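Local coordinates for 3-polyprenyl-4-hydroxybenzoate decarboxylase and related decarboxylases (Pelotomaculum thermopropionicum, PDB 6H6X), which is the UbiD-class enzyme HmfF, which uses prenylated FMN with manganese and potassium ions and can carboxylate 2-furoic acid to 2,5-furandicarboxylic acid, at residues H3-W8 and T58-D63; L9-G14 and R64-A69; K115-P120 and I240-K245. The protein carries 8 engineered substitutions. All coordinates share one frame; numbering follows the deposited sequence.

Overall arrangement
From the N terminus the chain enters helix 5-14, runs through strands 18-21, 43-46 and 56-58, and comes back to that helix with segment 58-63 and helix 64-70. Contact 1 closes this loop at the start of helix 5-14, and contact 2 closes it again at the helix's later turns, so the two cross along the chain; their centres lie about 7 Å apart and their residues touch. Contact 3 follows in series and closes a longer loop of about 120 residues, tying the loop after helix 113-116 to strand 240-246 of the large antiparallel sheet. Its centre is about 19 Å from that of contact 1 and about 26 Å from that of contact 2, without touching either.

Contact 1. Residues H3-W8 and T58-D63; sequences HSLREW and TGLAGD
W8 extends its indole from helix 5-14 with CG anti to the backbone N (chi1 -179°), carrying the pyrrole N-H to the carbonyl of L60; in L5 the same kind of first torsion (175°) sends CD1 to the end of the L60 side chain. The bond from W8 NE1 to L60 O is 2.8 Å long and fairly straight, 161° at the hydrogen. The oxygen lies at the edge of the indole, almost in the ring plane, whereas the donor stands well above the plane of the carbonyl and misses its lone pairs. Beside this bond, L60 CB packs against W8 CD1 at 4.1 Å. The L5 and L60 side chains cross at about a right angle, with L5 CD1 tightly set against L60 CD1 at 3.4 Å and near L60 CD2 at 3.7 Å. At the helix start, S4 is the N-cap, its OG accepting from E7 N at 3.1 Å. On the other segment, the backbone N atoms of G59 and L60 both donate to the carboxylate of E295. On the helix side, the ring of H193 meets that of W8 with the planes steeply inclined. All three residues in contact are buried, so a single indole N-H satisfies a backbone oxygen within an otherwise apolar junction, and the bond probably limits the rotation of the indole against the loop that precedes helix 64-70.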
loop_
_atom_site.group_PDB
_atom_site.type_symbol
_atom_site.label_atom_id
_atom_site.label_comp_id
_atom_site.label_asym_id
_atom_site.label_seq_id
_atom_site.Cartn_x
_atom_site.Cartn_y
_atom_site.Cartn_z
ATOM N N HIS B 3 -24.866 -3.879 25.642
ATOM C CA HIS B 3 -24.336 -4.218 24.292
ATOM C C HIS B 3 -25.222 -3.713 23.155
ATOM O O HIS B 3 -25.653 -4.436 22.240
ATOM C CB HIS B 3 -23.939 -5.669 24.267
ATOM C CG HIS B 3 -22.969 -5.982 25.363
ATOM N ND1 HIS B 3 -21.748 -5.342 25.463
ATOM C CD2 HIS B 3 -23.088 -6.743 26.477
ATOM C CE1 HIS B 3 -21.138 -5.730 26.568
ATOM N NE2 HIS B 3 -21.927 -6.584 27.198
ATOM N N SER B 4 -25.472 -2.411 23.295
ATOM C CA SER B 4 -26.229 -1.582 22.368
ATOM C C SER B 4 -25.239 -0.749 21.581
ATOM O O SER B 4 -24.037 -0.618 21.957
ATOM C CB SER B 4 -27.084 -0.609 23.193
ATOM O OG SER B 4 -26.244 0.203 24.046
ATOM N N LEU B 5 -25.751 -0.103 20.538
ATOM C CA LEU B 5 -24.984 0.901 19.850
ATOM C C LEU B 5 -24.426 1.953 20.823
ATOM O O LEU B 5 -23.245 2.306 20.748
ATOM C CB LEU B 5 -25.785 1.544 18.728
ATOM C CG LEU B 5 -25.054 2.711 18.033
ATOM C CD1 LEU B 5 -23.760 2.213 17.412
ATOM C CD2 LEU B 5 -25.904 3.391 16.994
ATOM N N ARG B 6 -25.262 2.445 21.745
ATOM C CA ARG B 6 -24.799 3.486 22.713
ATOM C C ARG B 6 -23.624 3.084 23.557
ATOM O O ARG B 6 -22.709 3.885 23.752
ATOM C CB ARG B 6 -25.921 3.994 23.610
ATOM C CG ARG B 6 -26.691 5.119 22.939
ATOM C CD ARG B 6 -28.047 5.227 23.510
ATOM N NE ARG B 6 -28.982 5.781 22.532
ATOM C CZ ARG B 6 -29.619 6.936 22.627
ATOM N NH1 ARG B 6 -30.479 7.261 21.665
ATOM N NH2 ARG B 6 -29.437 7.739 23.676
ATOM N N GLU B 7 -23.602 1.856 24.039
ATOM C CA GLU B 7 -22.411 1.394 24.735
ATOM C C GLU B 7 -21.192 1.312 23.799
ATOM O O GLU B 7 -20.099 1.758 24.171
ATOM C CB GLU B 7 -22.694 0.102 25.502
ATOM C CG GLU B 7 -23.456 0.456 26.795
ATOM C CD GLU B 7 -24.333 -0.643 27.359
ATOM O OE1 GLU B 7 -23.809 -1.780 27.485
ATOM O OE2 GLU B 7 -25.522 -0.356 27.697
ATOM N N TRP B 8 -21.403 0.844 22.563
ATOM C CA TRP B 8 -20.311 0.806 21.621
ATOM C C TRP B 8 -19.790 2.197 21.375
ATOM O O TRP B 8 -18.594 2.384 21.350
ATOM C CB TRP B 8 -20.702 0.146 20.272
ATOM C CG TRP B 8 -19.546 0.101 19.353
ATOM C CD1 TRP B 8 -19.302 0.934 18.306
ATOM C CD2 TRP B 8 -18.431 -0.752 19.455
ATOM N NE1 TRP B 8 -18.127 0.615 17.722
ATOM C CE2 TRP B 8 -17.556 -0.411 18.415
ATOM C CE3 TRP B 8 -18.084 -1.797 20.336
ATOM C CZ2 TRP B 8 -16.338 -1.060 18.211
ATOM C CZ3 TRP B 8 -16.893 -2.458 20.141
ATOM C CH2 TRP B 8 -16.019 -2.085 19.088
ATOM N N THR B 58 -21.527 7.291 11.608
ATOM C CA THR B 58 -20.947 6.449 10.564
ATOM C C THR B 58 -19.565 5.960 11.000
ATOM O O THR B 58 -18.936 6.585 11.832
ATOM C CB THR B 58 -20.932 7.127 9.191
ATOM O OG1 THR B 58 -20.596 6.159 8.165
ATOM C CG2 THR B 58 -19.977 8.287 9.167
ATOM N N GLY B 59 -19.166 4.786 10.495
ATOM C CA GLY B 59 -17.823 4.258 10.706
ATOM C C GLY B 59 -17.637 3.712 12.121
ATOM O O GLY B 59 -16.652 4.030 12.768
ATOM N N LEU B 60 -18.557 2.861 12.569
ATOM C CA LEU B 60 -18.510 2.252 13.929
ATOM C C LEU B 60 -17.318 1.398 14.184
ATOM O O LEU B 60 -16.819 1.328 15.321
ATOM C CB LEU B 60 -19.757 1.400 14.221
ATOM C CG LEU B 60 -21.088 2.152 14.153
ATOM C CD1 LEU B 60 -22.209 1.218 14.499
ATOM C CD2 LEU B 60 -21.070 3.342 15.087
ATOM N N ALA B 61 -16.848 0.746 13.134
ATOM C CA ALA B 61 -15.615 -0.027 13.198
ATOM C C ALA B 61 -15.028 -0.070 11.794
ATOM O O ALA B 61 -15.721 -0.437 10.855
ATOM C CB ALA B 61 -15.926 -1.444 13.683
ATOM N N GLY B 62 -13.768 0.300 11.664
ATOM C CA GLY B 62 -13.109 0.443 10.389
ATOM C C GLY B 62 -11.743 -0.195 10.296
ATOM O O GLY B 62 -10.979 0.144 9.411
ATOM N N ASP B 63 -11.454 -1.119 11.210
ATOM C CA ASP B 63 -10.219 -1.855 11.231
ATOM C C ASP B 63 -10.449 -3.114 12.025
ATOM O O ASP B 63 -11.438 -3.226 12.763
ATOM C CB ASP B 63 -9.068 -1.010 11.771
ATOM C CG ASP B 63 -9.195 -0.672 13.275
ATOM O OD1 ASP B 63 -9.458 -1.592 14.107
ATOM O OD2 ASP B 63 -8.979 0.520 13.621
#

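Contact 2. Residues L9-G14 and R64-A69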
loop_
_atom_site.group_PDB
_atom_site.type_symbol
_atom_site.label_atom_id
_atom_site.label_comp_id
_atom_site.label_asym_id
_atom_site.label_seq_id
_atom_site.Cartn_x
_atom_site.Cartn_y
_atom_site.Cartn_z
ATOM N N LEU B 9 -20.670 3.178 21.197
ATOM C CA LEU B 9 -20.173 4.568 21.048
ATOM C C LEU B 9 -19.394 5.086 22.267
ATOM O O LEU B 9 -18.449 5.859 22.101
ATOM C CB LEU B 9 -21.284 5.546 20.693
ATOM C CG LEU B 9 -22.031 5.264 19.416
ATOM C CD1 LEU B 9 -23.111 6.299 19.219
ATOM C CD2 LEU B 9 -21.098 5.240 18.207
ATOM N N ALA B 10 -19.770 4.645 23.465
ATOM C CA ALA B 10 -19.046 4.994 24.695
ATOM C C ALA B 10 -17.648 4.403 24.667
ATOM O O ALA B 10 -16.675 5.121 24.893
ATOM C CB ALA B 10 -19.809 4.520 25.942
ATOM N N PHE B 11 -17.548 3.110 24.373
ATOM C CA PHE B 11 -16.251 2.440 24.143
ATOM C C PHE B 11 -15.368 3.172 23.123
ATOM O O PHE B 11 -14.176 3.360 23.364
ATOM C CB PHE B 11 -16.504 1.008 23.692
ATOM C CG PHE B 11 -15.254 0.205 23.415
ATOM C CD1 PHE B 11 -14.587 -0.457 24.445
ATOM C CD2 PHE B 11 -14.787 0.056 22.110
ATOM C CE1 PHE B 11 -13.452 -1.219 24.194
ATOM C CE2 PHE B 11 -13.658 -0.699 21.848
ATOM C CZ PHE B 11 -12.983 -1.334 22.892
ATOM N N LEU B 12 -15.934 3.613 21.997
ATOM C CA LEU B 12 -15.125 4.339 21.000
ATOM C C LEU B 12 -14.659 5.713 21.525
ATOM O O LEU B 12 -13.520 6.119 21.271
ATOM C CB LEU B 12 -15.887 4.546 19.674
ATOM C CG LEU B 12 -16.335 3.384 18.800
ATOM C CD1 LEU B 12 -17.182 3.926 17.660
ATOM C CD2 LEU B 12 -15.148 2.655 18.239
ATOM N N GLU B 13 -15.543 6.432 22.219
ATOM C CA GLU B 13 -15.225 7.788 22.735
ATOM C C GLU B 13 -14.029 7.766 23.703
ATOM O O GLU B 13 -13.083 8.528 23.537
ATOM C CB GLU B 13 -16.446 8.434 23.406
ATOM C CG GLU B 13 -16.396 9.966 23.474
ATOM C CD GLU B 13 -17.747 10.627 23.198
ATOM O OE1 GLU B 13 -18.763 10.152 23.749
ATOM O OE2 GLU B 13 -17.808 11.621 22.430
ATOM N N GLY B 14 -14.063 6.848 24.663
ATOM C CA GLY B 14 -12.988 6.677 25.641
ATOM C C GLY B 14 -11.686 6.140 25.075
ATOM O O GLY B 14 -10.650 6.144 25.760
ATOM N N ARG B 64 -9.558 -4.063 11.872
ATOM C CA ARG B 64 -9.711 -5.362 12.507
ATOM C C ARG B 64 -9.585 -5.350 14.042
ATOM O O ARG B 64 -10.165 -6.223 14.692
ATOM C CB ARG B 64 -8.754 -6.335 11.839
ATOM C CG ARG B 64 -9.327 -6.800 10.548
ATOM C CD ARG B 64 -8.173 -6.926 9.588
ATOM N NE ARG B 64 -8.048 -5.831 8.621
ATOM C CZ ARG B 64 -8.440 -5.974 7.372
ATOM N NH1 ARG B 64 -9.005 -7.123 7.067
ATOM N NH2 ARG B 64 -8.290 -5.011 6.459
ATOM N N GLU B 65 -8.868 -4.378 14.601
ATOM C CA GLU B 65 -8.751 -4.223 16.063
ATOM C C GLU B 65 -10.128 -3.919 16.692
ATOM O O GLU B 65 -10.537 -4.623 17.606
ATOM C CB GLU B 65 -7.699 -3.155 16.420
ATOM N N LEU B 66 -10.883 -2.979 16.109
ATOM C CA LEU B 66 -12.232 -2.683 16.575
ATOM C C LEU B 66 -13.198 -3.801 16.389
ATOM O O LEU B 66 -13.954 -4.078 17.299
ATOM C CB LEU B 66 -12.763 -1.400 15.971
ATOM C CG LEU B 66 -11.951 -0.205 16.468
ATOM C CD1 LEU B 66 -12.388 1.043 15.752
ATOM C CD2 LEU B 66 -12.093 -0.042 17.967
ATOM N N PHE B 67 -13.177 -4.520 15.273
ATOM C CA PHE B 67 -14.091 -5.653 15.182
ATOM C C PHE B 67 -13.733 -6.738 16.166
ATOM O O PHE B 67 -14.609 -7.444 16.651
ATOM C CB PHE B 67 -14.167 -6.225 13.751
ATOM C CG PHE B 67 -15.052 -5.423 12.832
ATOM C CD1 PHE B 67 -16.421 -5.588 12.868
ATOM C CD2 PHE B 67 -14.520 -4.538 11.945
ATOM C CE1 PHE B 67 -17.250 -4.852 12.031
ATOM C CE2 PHE B 67 -15.343 -3.807 11.080
ATOM C CZ PHE B 67 -16.706 -3.964 11.122
ATOM N N ALA B 68 -12.449 -6.914 16.445
ATOM C CA ALA B 68 -12.033 -7.888 17.500
ATOM C C ALA B 68 -12.557 -7.450 18.866
ATOM O O ALA B 68 -13.198 -8.223 19.555
ATOM C CB ALA B 68 -10.550 -8.052 17.569
ATOM N N ALA B 69 -12.326 -6.209 19.228
ATOM C CA ALA B 69 -12.960 -5.625 20.433
ATOM C C ALA B 69 -14.493 -5.845 20.484
ATOM O O ALA B 69 -15.030 -6.288 21.509
ATOM C CB ALA B 69 -12.641 -4.161 20.524
#
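Two helices of the UbiD N-terminal domain, 5-14 and 64-70, face each other here through apolar side chains. The axes of the short segments approach to 12.2 Å and run at 134° to one another, nearer antiparallel than parallel, a spacing wide enough for side chains to fill from both sides. F11 reaches across with CG anti to its own N (chi1 180°), and its outer ring atoms settle by the methyl of A69, with F11 CZ 3.7 Å from A69 CB. The same ring presents its edge to L66, whose CD2 lies near the ring plane at 4.2 Å from F11 CE2. At the next residue of the helix, L12 approaches L66 at a slant: L12 CD2 sits 4.0 Å from L66 CD1 and 4.1 Å from L66 CD2, resting against both branches of the fork. L66 thus serves two partners, while A69 supplies a small surface for the phenylalanine. No hydrogen bond joins the segments. L12 is buried and also packs on L18 of strand 18-21, whereas F11, L66 and A69 remain partly exposed. F67, elsewhere on helix 64-70, packs on helix 294-315, while the F11 ring meets that of W8 within its own helix. The arrangement is an apolar, roughly antiparallel helix-helix packing inside the UbiD N-terminal domain, where helix 5-14 packs against both helix 64-70 and strand 18-21.

Contact 3. Residues K115-P120 and I240-K245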
loop_
_atom_site.group_PDB
_atom_site.type_symbol
_atom_site.label_atom_id
_atom_site.label_comp_id
_atom_site.label_asym_id
_atom_site.label_seq_id
_atom_site.Cartn_x
_atom_site.Cartn_y
_atom_site.Cartn_z
ATOM N N LYS B 115 -39.267 12.411 6.542
ATOM C CA LYS B 115 -39.510 13.458 7.547
ATOM C C LYS B 115 -38.923 13.079 8.902
ATOM O O LYS B 115 -38.390 13.943 9.594
ATOM C CB LYS B 115 -41.007 13.788 7.717
ATOM C CG LYS B 115 -41.596 14.718 6.652
ATOM C CD LYS B 115 -42.412 15.877 7.244
ATOM C CE LYS B 115 -43.683 15.424 7.959
ATOM N NZ LYS B 115 -44.753 14.909 7.050
ATOM N N MET B 116 -39.023 11.806 9.296
ATOM C CA MET B 116 -38.536 11.394 10.624
ATOM C C MET B 116 -37.030 11.220 10.706
ATOM O O MET B 116 -36.411 11.512 11.746
ATOM C CB MET B 116 -39.148 10.063 11.023
ATOM C CG MET B 116 -40.654 10.047 11.149
ATOM S SD MET B 116 -41.213 8.353 11.357
ATOM C CE MET B 116 -40.297 7.944 12.822
ATOM N N LEU B 117 -36.436 10.726 9.621
ATOM C CA LEU B 117 -35.080 10.186 9.706
ATOM C C LEU B 117 -34.140 10.817 8.688
ATOM O O LEU B 117 -34.481 10.980 7.493
ATOM C CB LEU B 117 -35.112 8.694 9.473
ATOM C CG LEU B 117 -35.991 7.875 10.428
ATOM C CD1 LEU B 117 -35.922 6.417 10.026
ATOM C CD2 LEU B 117 -35.587 8.073 11.888
ATOM N N PRO B 118 -32.939 11.156 9.146
ATOM C CA PRO B 118 -31.946 11.786 8.299
ATOM C C PRO B 118 -31.250 10.752 7.382
ATOM O O PRO B 118 -30.089 10.511 7.519
ATOM C CB PRO B 118 -30.977 12.366 9.318
ATOM C CG PRO B 118 -31.015 11.370 10.447
ATOM C CD PRO B 118 -32.450 10.962 10.521
ATOM N N ILE B 119 -31.981 10.203 6.434
ATOM C CA ILE B 119 -31.471 9.158 5.610
ATOM C C ILE B 119 -30.634 9.831 4.538
ATOM O O ILE B 119 -31.183 10.557 3.722
ATOM C CB ILE B 119 -32.596 8.330 4.996
ATOM C CG1 ILE B 119 -33.424 7.708 6.115
ATOM C CG2 ILE B 119 -32.053 7.257 4.056
ATOM C CD1 ILE B 119 -34.717 7.137 5.665
ATOM N N PRO B 120 -29.313 9.538 4.492
ATOM C CA PRO B 120 -28.419 10.217 3.559
ATOM C C PRO B 120 -28.554 9.821 2.124
ATOM O O PRO B 120 -29.064 8.744 1.814
ATOM C CB PRO B 120 -27.016 9.802 4.044
ATOM C CG PRO B 120 -27.209 9.184 5.401
ATOM C CD PRO B 120 -28.561 8.562 5.306
ATOM N N ILE B 240 -33.709 2.233 16.082
ATOM C CA ILE B 240 -34.869 2.399 15.242
ATOM C C ILE B 240 -35.280 1.050 14.647
ATOM O O ILE B 240 -34.408 0.276 14.248
ATOM C CB ILE B 240 -34.539 3.363 14.058
ATOM C CG1 ILE B 240 -34.251 4.794 14.539
ATOM C CG2 ILE B 240 -35.675 3.435 13.073
ATOM C CD1 ILE B 240 -33.124 5.498 13.832
ATOM N N VAL B 241 -36.595 0.797 14.543
ATOM C CA VAL B 241 -37.152 -0.373 13.877
ATOM C C VAL B 241 -38.217 0.071 12.924
ATOM O O VAL B 241 -39.077 0.869 13.278
ATOM C CB VAL B 241 -37.754 -1.400 14.859
ATOM C CG1 VAL B 241 -38.681 -2.398 14.164
ATOM C CG2 VAL B 241 -36.650 -2.112 15.621
ATOM N N ILE B 242 -38.170 -0.465 11.716
ATOM C CA ILE B 242 -39.147 -0.191 10.702
ATOM C C ILE B 242 -39.736 -1.535 10.378
ATOM O O ILE B 242 -39.041 -2.442 9.946
ATOM C CB ILE B 242 -38.514 0.497 9.465
ATOM C CG1 ILE B 242 -37.947 1.865 9.859
ATOM C CG2 ILE B 242 -39.512 0.646 8.346
ATOM C CD1 ILE B 242 -36.973 2.384 8.812
ATOM N N GLU B 243 -41.045 -1.642 10.582
ATOM C CA GLU B 243 -41.832 -2.850 10.331
ATOM C C GLU B 243 -42.532 -2.740 8.997
ATOM O O GLU B 243 -42.976 -1.672 8.617
ATOM C CB GLU B 243 -42.867 -3.013 11.440
ATOM C CG GLU B 243 -42.294 -2.966 12.864
ATOM C CD GLU B 243 -43.325 -3.154 13.962
ATOM O OE1 GLU B 243 -44.512 -3.422 13.630
ATOM O OE2 GLU B 243 -42.944 -3.040 15.168
ATOM N N GLY B 244 -42.643 -3.843 8.280
ATOM C CA GLY B 244 -43.363 -3.809 7.035
ATOM C C GLY B 244 -43.480 -5.125 6.340
ATOM O O GLY B 244 -43.347 -6.204 6.939
ATOM N N LYS B 245 -43.724 -5.050 5.044
ATOM C CA LYS B 245 -43.872 -6.271 4.266
ATOM C C LYS B 245 -43.429 -6.074 2.837
ATOM O O LYS B 245 -43.575 -4.990 2.280
ATOM C CB LYS B 245 -45.316 -6.751 4.350
ATOM C CG LYS B 245 -46.346 -5.740 3.886
ATOM C CD LYS B 245 -47.743 -6.035 4.443
ATOM C CE LYS B 245 -48.662 -4.811 4.335
ATOM N NZ LYS B 245 -50.105 -5.098 4.575
#
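The antiparallel sheet of the Rift-related, FMN-binding-type domain is covered at strand 240-246 by the loop that follows helix 113-116. L117, the first residue to leave helical geometry, points at the strand and supplies the whole contact from its side. Both methyls of its isobutyl group are used, one on each of two isoleucines. I240 and I242 are two positions apart on the strand and so face the same way, and L117 lies over both. The side chains of L117 and I240 lie alongside each other, running in opposite senses. L117 CG and I240 CG1 each stand anti to the carbonyl carbon (chi1 -58° and -66°), which brings the methyl ends of the two residues together. The contact is wholly apolar, and L117, I240 and I242 are all buried. Just beyond L117, P118 is the centre of an inverse gamma turn, in which I119 N makes a weak bond to L117 O at 2.8 Å. Y286 of strand 286-287 touches both sides, lying against P118, I119 and P120 as well as I240, while strand 184-190 pairs with I240 and I242 through the backbone, and strand 264-280 with V241. The contact with the strand is closed by methyl groups, L117 CD2 to I240 CD1 at 4.1 Å and L117 CD1 to I242 CD1 at 4.3 Å.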